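Local coordinates for inulin fructotransferase (Bacillus sp. snu-7, PDB 2INU), which breaks down the fructose polymer inulin, releasing the cyclic disaccharide difructose anhydride III by intramolecular fructosyl transfer, at the interface of chains A and B. Residues are numbered along the deposited sequence; one frame, centred on the assembly and turned at random. Chains: chain A/B, Inulin fructotransferase.

Contact 1: the interface of chains A and B. Residues chain A 81, 137, 139, 172, 174; chain B 85-87.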
ATOM      1  N   THR A  81      10.764   5.803  18.998  1.00 10.32           N
ATOM      2  CA  THR A  81       9.640   4.987  18.583  1.00  9.37           C
ATOM      3  C   THR A  81       8.658   4.826  19.728  1.00  9.62           C
ATOM      4  O   THR A  81       9.029   4.346  20.801  1.00  8.68           O
ATOM      5  CB  THR A  81      10.081   3.562  18.161  1.00 10.96           C
ATOM      6  OG1 THR A  81      10.762   3.604  16.899  1.00 11.07           O
ATOM      7  CG2 THR A  81       8.850   2.643  18.049  1.00 11.42           C
ATOM      8  N   GLY A 137      13.989   9.905  11.576  1.00 12.27           N
ATOM      9  CA  GLY A 137      13.585   8.567  11.967  1.00 11.38           C
ATOM     10  C   GLY A 137      12.576   8.361  13.081  1.00 11.33           C
ATOM     11  O   GLY A 137      12.493   7.266  13.637  1.00 12.19           O
ATOM     12  N   VAL A 139       9.208   7.432  14.816  1.00  7.78           N
ATOM     13  CA  VAL A 139       8.122   6.526  14.488  1.00  8.45           C
ATOM     14  C   VAL A 139       7.021   6.488  15.558  1.00  7.88           C
ATOM     15  O   VAL A 139       7.306   6.255  16.737  1.00  6.86           O
ATOM     16  CB  VAL A 139       8.686   5.096  14.282  1.00  8.90           C
ATOM     17  CG1 VAL A 139       7.565   4.152  13.889  1.00  8.34           C
ATOM     18  CG2 VAL A 139       9.774   5.126  13.230  1.00  9.19           C
ATOM     19  N   SER A 172      12.359  11.544   7.224  1.00 10.87           N
ATOM     20  CA  SER A 172      12.037  10.131   7.290  1.00 10.64           C
ATOM     21  C   SER A 172      11.133   9.731   8.453  1.00 10.01           C
ATOM     22  O   SER A 172      11.321   8.667   9.048  1.00 10.04           O
ATOM     23  CB  SER A 172      13.323   9.314   7.341  1.00 13.02           C
ATOM     24  OG  SER A 172      13.087   7.995   6.885  1.00 16.28           O
ATOM     25  N   HIS A 174       7.815   8.290  10.289  1.00  9.98           N
ATOM     26  CA  HIS A 174       6.920   7.191   9.949  1.00 10.57           C
ATOM     27  C   HIS A 174       5.760   7.155  10.940  1.00 10.83           C
ATOM     28  O   HIS A 174       5.967   7.040  12.157  1.00  9.81           O
ATOM     29  CB  HIS A 174       7.702   5.876   9.997  1.00 12.13           C
ATOM     30  CG  HIS A 174       6.961   4.703   9.460  1.00 14.44           C
ATOM     31  ND1 HIS A 174       5.909   4.806   8.573  1.00 16.08           N
ATOM     32  CD2 HIS A 174       7.155   3.363   9.642  1.00 15.22           C
ATOM     33  CE1 HIS A 174       5.489   3.602   8.239  1.00 15.70           C
ATOM     34  NE2 HIS A 174       6.226   2.715   8.872  1.00 17.47           N
TER
ATOM     35  N   PHE B  85      13.148  -2.037  16.149  1.00  9.97           N
ATOM     36  CA  PHE B  85      12.090  -1.099  16.511  1.00 11.71           C
ATOM     37  C   PHE B  85      12.079   0.159  15.646  1.00 12.47           C
ATOM     38  O   PHE B  85      11.339   1.103  15.942  1.00 14.91           O
ATOM     39  CB  PHE B  85      12.205  -0.667  17.985  1.00 12.03           C
ATOM     40  CG  PHE B  85      12.039  -1.776  18.963  1.00 11.95           C
ATOM     41  CD1 PHE B  85      13.102  -2.629  19.257  1.00 11.38           C
ATOM     42  CD2 PHE B  85      10.823  -1.967  19.609  1.00 12.70           C
ATOM     43  CE1 PHE B  85      12.952  -3.657  20.187  1.00 12.97           C
ATOM     44  CE2 PHE B  85      10.668  -2.997  20.541  1.00 13.85           C
ATOM     45  CZ  PHE B  85      11.728  -3.832  20.825  1.00 12.96           C
ATOM     46  N   GLY B  86      12.898   0.185  14.597  1.00 12.29           N
ATOM     47  CA  GLY B  86      12.924   1.360  13.746  1.00 12.25           C
ATOM     48  C   GLY B  86      13.869   1.285  12.562  1.00 12.28           C
ATOM     49  O   GLY B  86      14.825   0.513  12.559  1.00 12.16           O
ATOM     50  N   HIS B  87      13.595   2.106  11.551  1.00 12.71           N
ATOM     51  CA  HIS B  87      14.411   2.165  10.335  1.00 12.31           C
ATOM     52  C   HIS B  87      15.576   3.138  10.518  1.00 11.54           C
ATOM     53  O   HIS B  87      16.565   3.095   9.786  1.00 10.45           O
ATOM     54  CB  HIS B  87      13.549   2.612   9.149  1.00 12.58           C
ATOM     55  CG  HIS B  87      12.965   3.975   9.308  1.00 12.97           C
ATOM     56  ND1 HIS B  87      12.084   4.304  10.321  1.00 13.86           N
ATOM     57  CD2 HIS B  87      13.134   5.112   8.583  1.00 13.30           C
ATOM     58  CE1 HIS B  87      11.741   5.576  10.210  1.00 15.07           C
ATOM     59  NE2 HIS B  87      12.362   6.084   9.170  1.00 13.31           N
TER
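Two oxygens of A:Ser172 converge on NE2 of the B:His87 imidazole, where subunits of this right-handed parallel beta-helix protein pack side by side. The N-H at NE2 is given to the backbone carbonyl O of A:Ser172 at 2.8 Å. That oxygen lies practically in the ring plane, and the donor in turn lies in the carbonyl plane, but the bond is bent, with 145° at the hydrogen. On the CD2 flank of the same nitrogen sits the hydroxyl OG of A:Ser172, 3.1 Å from B:His87 NE2, a hydrogen bond whose direction is not settled. The serine can offer both groups because OG stands anti to its own backbone N (chi1 -157°) and thus beside its carbonyl carbon. A:Ser172 has left-handed helical backbone torsions at the turn that precedes strand 174-176; A:Gly137 takes a similar conformation close to strand 139-141.

Apolar groups meet the CE1 side of the imidazole. A:Val139 meets it at the edge, in the ring plane, with the methyl CG2 3.6 Å from B:His87 CE1. The CB of A:His174 and the CA of A:Gly137 approach the same ring carbon more loosely. B:His87 reaches this place with CG between its backbone N and carbonyl carbon (chi1 62°), which turns the ring toward chain A.

Two residues earlier in the B segment, before B:Gly86, the hydroxyl OG1 of A:Thr81 in strand 80-83 donates to the backbone O of B:Phe85 at 2.7 Å. OG1 comes in not far off the line of the carbonyl bond and tilted out of the carbonyl plane. The methyl CG2 of A:Thr81 rests against that oxygen too, 3.6 Å from B:Phe85 O.

Contact 2: the interface of chains A and B. Residues chain A 194-196, 217-219; chain B 222-224, 246, 248.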
ATOM      1  N   ALA A 194      10.278  13.080   3.019  1.00 11.06           N
ATOM      2  CA  ALA A 194      10.326  11.618   2.965  1.00 10.51           C
ATOM      3  C   ALA A 194       9.440  11.028   4.052  1.00 10.99           C
ATOM      4  O   ALA A 194       9.712   9.942   4.575  1.00  9.91           O
ATOM      5  CB  ALA A 194      11.755  11.125   3.133  1.00 12.38           C
ATOM      6  N   LEU A 195       8.386  11.765   4.387  1.00  9.19           N
ATOM      7  CA  LEU A 195       7.442  11.341   5.405  1.00  9.98           C
ATOM      8  C   LEU A 195       6.542  10.245   4.890  1.00  9.95           C
ATOM      9  O   LEU A 195       6.264  10.143   3.692  1.00  9.97           O
ATOM     10  CB  LEU A 195       6.552  12.502   5.855  1.00  7.72           C
ATOM     11  CG  LEU A 195       5.328  12.088   6.690  1.00  8.67           C
ATOM     12  CD1 LEU A 195       5.779  11.574   8.046  1.00  6.98           C
ATOM     13  CD2 LEU A 195       4.391  13.267   6.853  1.00  7.09           C
ATOM     14  N   ARG A 196       6.087   9.415   5.812  1.00 10.50           N
ATOM     15  CA  ARG A 196       5.186   8.364   5.438  1.00 10.59           C
ATOM     16  C   ARG A 196       4.092   8.195   6.456  1.00  9.74           C
ATOM     17  O   ARG A 196       4.339   7.996   7.651  1.00 10.66           O
ATOM     18  CB  ARG A 196       5.912   7.056   5.263  1.00 13.67           C
ATOM     19  CG  ARG A 196       5.042   6.017   4.609  1.00 19.90           C
ATOM     20  CD  ARG A 196       5.746   4.720   4.666  1.00 25.08           C
ATOM     21  NE  ARG A 196       7.078   4.867   4.102  1.00 28.88           N
ATOM     22  CZ  ARG A 196       8.153   4.266   4.596  1.00 31.30           C
ATOM     23  NH1 ARG A 196       8.049   3.483   5.668  1.00 31.80           N
ATOM     24  NH2 ARG A 196       9.329   4.433   4.013  1.00 32.93           N
ATOM     25  N   ALA A 217       8.838  14.486  -1.327  1.00 13.31           N
ATOM     26  CA  ALA A 217       8.655  13.043  -1.450  1.00 13.15           C
ATOM     27  C   ALA A 217       7.981  12.384  -0.256  1.00 12.47           C
ATOM     28  O   ALA A 217       8.558  11.526   0.412  1.00 12.78           O
ATOM     29  CB  ALA A 217       9.988  12.381  -1.716  1.00 14.90           C
ATOM     30  N   THR A 218       6.737  12.774  -0.019  1.00  9.70           N
ATOM     31  CA  THR A 218       5.954  12.240   1.073  1.00  9.13           C
ATOM     32  C   THR A 218       4.976  11.221   0.502  1.00  9.14           C
ATOM     33  O   THR A 218       4.578  11.319  -0.656  1.00  7.90           O
ATOM     34  CB  THR A 218       5.190  13.376   1.781  1.00  8.92           C
ATOM     35  OG1 THR A 218       6.130  14.238   2.437  1.00  9.97           O
ATOM     36  CG2 THR A 218       4.221  12.812   2.804  1.00  8.42           C
ATOM     37  N   ILE A 219       4.605  10.240   1.315  1.00  8.69           N
ATOM     38  CA  ILE A 219       3.667   9.211   0.892  1.00  9.27           C
ATOM     39  C   ILE A 219       2.554   9.063   1.905  1.00  8.23           C
ATOM     40  O   ILE A 219       2.808   8.874   3.095  1.00  8.23           O
ATOM     41  CB  ILE A 219       4.341   7.826   0.744  1.00  9.62           C
ATOM     42  CG1 ILE A 219       5.508   7.893  -0.246  1.00 10.65           C
ATOM     43  CG2 ILE A 219       3.309   6.808   0.283  1.00  9.89           C
ATOM     44  CD1 ILE A 219       6.262   6.592  -0.369  1.00 14.37           C
TER
ATOM     45  N   GLY B 222       4.853   1.013  -1.591  1.00 11.10           N
ATOM     46  CA  GLY B 222       5.022   1.868  -0.424  1.00 11.55           C
ATOM     47  C   GLY B 222       6.450   2.180   0.002  1.00 10.85           C
ATOM     48  O   GLY B 222       6.678   2.583   1.149  1.00 11.94           O
ATOM     49  N   ASN B 223       7.407   2.028  -0.912  1.00 10.51           N
ATOM     50  CA  ASN B 223       8.807   2.284  -0.592  1.00  9.82           C
ATOM     51  C   ASN B 223       9.323   3.666  -1.004  1.00 10.64           C
ATOM     52  O   ASN B 223       8.779   4.315  -1.898  1.00 10.07           O
ATOM     53  CB  ASN B 223       9.707   1.230  -1.240  1.00  9.71           C
ATOM     54  CG  ASN B 223       9.305  -0.191  -0.884  1.00 11.38           C
ATOM     55  OD1 ASN B 223       9.599  -0.598   0.345  1.00 10.78           O
ATOM     56  ND2 ASN B 223       8.727  -0.911  -1.701  1.00  8.83           N
ATOM     57  N   HIS B 224      10.393   4.094  -0.330  1.00 11.08           N
ATOM     58  CA  HIS B 224      11.089   5.376  -0.566  1.00  9.82           C
ATOM     59  C   HIS B 224      12.497   4.999  -1.049  1.00 10.30           C
ATOM     60  O   HIS B 224      13.280   4.474  -0.249  1.00  9.93           O
ATOM     61  CB  HIS B 224      11.259   6.150   0.754  1.00 10.82           C
ATOM     62  CG  HIS B 224      10.091   6.990   1.151  1.00 11.77           C
ATOM     63  ND1 HIS B 224       9.753   8.171   0.524  1.00 13.48           N
ATOM     64  CD2 HIS B 224       9.209   6.877   2.196  1.00 13.44           C
ATOM     65  CE1 HIS B 224       8.741   8.745   1.149  1.00 12.14           C
ATOM     66  NE2 HIS B 224       8.399   7.977   2.164  1.00 15.39           N
ATOM     67  N   GLY B 246       2.704   2.524  -5.821  1.00  7.54           N
ATOM     68  CA  GLY B 246       2.771   3.397  -4.662  1.00  6.42           C
ATOM     69  C   GLY B 246       4.145   3.648  -4.069  1.00  6.77           C
ATOM     70  O   GLY B 246       4.281   3.784  -2.853  1.00  7.76           O
ATOM     71  N   ASN B 248       7.767   5.962  -3.965  1.00  8.31           N
ATOM     72  CA  ASN B 248       8.209   7.323  -4.208  1.00  8.68           C
ATOM     73  C   ASN B 248       9.702   7.216  -4.452  1.00  9.71           C
ATOM     74  O   ASN B 248      10.499   7.165  -3.516  1.00  9.43           O
ATOM     75  CB  ASN B 248       7.921   8.204  -2.997  1.00  9.37           C
ATOM     76  CG  ASN B 248       8.026   9.685  -3.321  1.00 11.64           C
ATOM     77  OD1 ASN B 248       9.021  10.133  -3.883  1.00 10.99           O
ATOM     78  ND2 ASN B 248       6.993  10.449  -2.973  1.00  9.60           N
TER
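A:Ile219 and B:His224 meet tip to tip, the methyl CD1 lying over one face of the imidazole, 3.7 Å from its centroid, in a CH-pi contact. CB of A:Ala194 lies more loosely over the rim of the opposite face, so the ring sits between residues from successive turns of the chain A beta-helix. Other apolar packing continues from A:Ile219, whose CD1 touches CB of B:Asn248 at 3.5 Å as the two side chains run past each other. The amide of B:Asn248, with CG anti to its backbone N (chi1 -165°), rests on A:Ala217, CG to CB 3.7 Å.

Flat groups also meet edge to edge. The guanidinium of A:Arg196 lies alongside the CD2 edge of B:His224, its CZ 3.7 Å from CD2 and the two planes 32° apart; a bend at chi3 (-53°) brings it round.

Polar contact is sparse. NE2 of B:His224 makes a weak hydrogen bond to the in-plane backbone O of A:Leu195, 3.4 Å away. An alanine in place of B:His224 would probably open a gap between A:Ile219 and A:Ala194, leave the A:Leu195 carbonyl without this donor and free the A:Arg196 guanidinium to turn. The patch fits strand 224-226 of one beta-helix against the turns of its neighbour, mainly by packing, and would support subunit association if the deposited trimer is the biological assembly.

The C-alpha centres of contact 1 and contact 2 lie about 13 Å apart along one seam between the beta-helices. They share no residue; strands 174-176 (contact 1), 196-198 and 219-221 (contact 2) come in that order along chain A, others between them, as corresponding strands of successive turns, the turns before them repeating a left-handed conformation. In each, a histidine of chain B reaches toward backbone carbonyls of those turns, from a loop in contact 1 and from a strand in contact 2. Contact 1 is the more polar, contact 2 the more apolar. Repeated around the three-subunit assembly, such unlike surfaces could close a ring, consistent with a trimer.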